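Local coordinates for prophage lambdalm01, antigen B (Listeria monocytogenes, PDB 4ACV), which probably acts as a prophage tail terminator, ending growth of the tail tube during phage assembly, at residues K2-F6 against M7-E11. Numbering follows the deposited sequence.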
loop_
_atom_site.group_PDB
_atom_site.type_symbol
_atom_site.label_atom_id
_atom_site.label_comp_id
_atom_site.label_asym_id
_atom_site.label_seq_id
_atom_site.Cartn_x
_atom_site.Cartn_y
_atom_site.Cartn_z
ATOM N N LYS B 2 11.140 9.436 -30.092
ATOM C CA LYS B 2 10.563 8.233 -29.481
ATOM C C LYS B 2 11.025 8.103 -28.027
ATOM O O LYS B 2 12.172 8.404 -27.709
ATOM C CB LYS B 2 10.977 6.977 -30.253
ATOM N N SER B 3 10.142 7.661 -27.140
ATOM C CA SER B 3 10.539 7.451 -25.750
ATOM C C SER B 3 11.598 6.357 -25.598
ATOM O O SER B 3 11.433 5.244 -26.081
ATOM C CB SER B 3 9.335 7.131 -24.867
ATOM O OG SER B 3 9.736 7.015 -23.511
ATOM N N LEU B 4 12.678 6.682 -24.900
ATOM C CA LEU B 4 13.786 5.754 -24.722
ATOM C C LEU B 4 13.419 4.570 -23.823
ATOM O O LEU B 4 12.852 4.749 -22.743
ATOM C CB LEU B 4 14.989 6.502 -24.143
ATOM C CG LEU B 4 16.390 5.966 -24.416
ATOM C CD1 LEU B 4 16.607 5.692 -25.909
ATOM C CD2 LEU B 4 17.418 6.955 -23.889
ATOM N N SER B 5 13.742 3.366 -24.285
ATOM C CA SER B 5 13.547 2.135 -23.517
ATOM C C SER B 5 14.449 2.096 -22.279
ATOM O O SER B 5 15.570 2.600 -22.307
ATOM C CB SER B 5 13.836 0.908 -24.399
ATOM O OG SER B 5 13.960 -0.277 -23.619
ATOM N N PHE B 6 13.967 1.479 -21.204
ATOM C CA PHE B 6 14.745 1.400 -19.975
ATOM C C PHE B 6 16.128 0.770 -20.208
ATOM O O PHE B 6 17.120 1.224 -19.637
ATOM C CB PHE B 6 13.978 0.658 -18.869
ATOM C CG PHE B 6 13.864 -0.831 -19.084
ATOM C CD1 PHE B 6 12.798 -1.367 -19.811
ATOM C CD2 PHE B 6 14.801 -1.696 -18.539
ATOM C CE1 PHE B 6 12.682 -2.741 -20.001
ATOM C CE2 PHE B 6 14.696 -3.062 -18.722
ATOM C CZ PHE B 6 13.634 -3.589 -19.451
ATOM N N MET B 7 16.188 -0.251 -21.058
ATOM C CA MET B 7 17.435 -0.983 -21.295
ATOM C C MET B 7 18.531 -0.105 -21.870
ATOM O O MET B 7 19.696 -0.254 -21.525
ATOM C CB MET B 7 17.204 -2.171 -22.218
ATOM C CG MET B 7 16.799 -3.437 -21.498
ATOM S SD MET B 7 17.104 -4.867 -22.534
ATOM C CE MET B 7 18.867 -4.728 -22.789
ATOM N N ARG B 8 18.145 0.800 -22.759
ATOM C CA ARG B 8 19.056 1.797 -23.293
ATOM C C ARG B 8 19.646 2.634 -22.155
ATOM O O ARG B 8 20.837 2.964 -22.160
ATOM C CB ARG B 8 18.305 2.703 -24.264
ATOM C CG ARG B 8 19.064 3.029 -25.517
ATOM C CD ARG B 8 19.254 1.802 -26.384
ATOM N NE ARG B 8 18.784 2.049 -27.741
ATOM C CZ ARG B 8 19.401 2.844 -28.608
ATOM N NH1 ARG B 8 20.514 3.470 -28.251
ATOM N NH2 ARG B 8 18.906 3.016 -29.827
ATOM N N VAL B 9 18.805 2.980 -21.179
ATOM C CA VAL B 9 19.262 3.734 -20.012
ATOM C C VAL B 9 20.171 2.879 -19.112
ATOM O O VAL B 9 21.220 3.341 -18.669
ATOM C CB VAL B 9 18.081 4.343 -19.212
ATOM C CG1 VAL B 9 18.592 5.033 -17.957
ATOM C CG2 VAL B 9 17.299 5.326 -20.083
ATOM N N LEU B 10 19.765 1.636 -18.861
ATOM C CA LEU B 10 20.632 0.650 -18.222
ATOM C C LEU B 10 22.018 0.611 -18.868
ATOM O O LEU B 10 23.041 0.767 -18.189
ATOM C CB LEU B 10 20.011 -0.746 -18.262
ATOM C CG LEU B 10 18.873 -1.013 -17.270
ATOM C CD1 LEU B 10 18.376 -2.451 -17.380
ATOM C CD2 LEU B 10 19.284 -0.698 -15.840
ATOM N N GLU B 11 22.048 0.404 -20.181
ATOM C CA GLU B 11 23.306 0.344 -20.904
ATOM C C GLU B 11 24.135 1.618 -20.782
ATOM O O GLU B 11 25.355 1.554 -20.622
ATOM C CB GLU B 11 23.081 -0.009 -22.376
ATOM C CG GLU B 11 23.173 -1.500 -22.651
ATOM C CD GLU B 11 24.458 -2.122 -22.107
ATOM O OE1 GLU B 11 25.455 -1.389 -21.895
ATOM O OE2 GLU B 11 24.470 -3.352 -21.887
#
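A serine N-cap starts helix 6-19, where Ser-5 and Met-7 meet as the N-terminal loop turns into the first helix of this putative tail-terminator fold. With its OG anti to the backbone N (chi1 166°), Ser-5 brings the hydroxyl forward beside its own carbonyl carbon, facing Met-7 N, from which it accepts a weak capping bond at 3.4 Å. Ser-5 O takes weak bonds from Arg-8 N, three residues on, and from Val-9 N, four residues on, which opens the helical pattern. The short, straight bond comes next, Leu-10 N to Phe-6 O at 2.8 Å (169° at the hydrogen). On the loop side, Leu-4 lies across the aliphatic base of Arg-8 at about a right angle, Leu-4 CD1 3.6 Å from Arg-8 CG, while its CD2 touches Val-9 CG2; outside this contact, Arg-8 NE pairs with an acidic side chain of another protein chain. Phe-6, also packed on Met-42 of strand 37-48, has chi1 of 72°, which lays its ring beside Met-7 N. Leu-10 CD1 meets the ring edge, 3.8 Å from Phe-6 CD2. Met-7 SD stands farther out, oblique in a Met-aromatic contact, and over one face Met-7 CG makes a CH-pi contact 4.0 Å from the Phe-6 ring centroid.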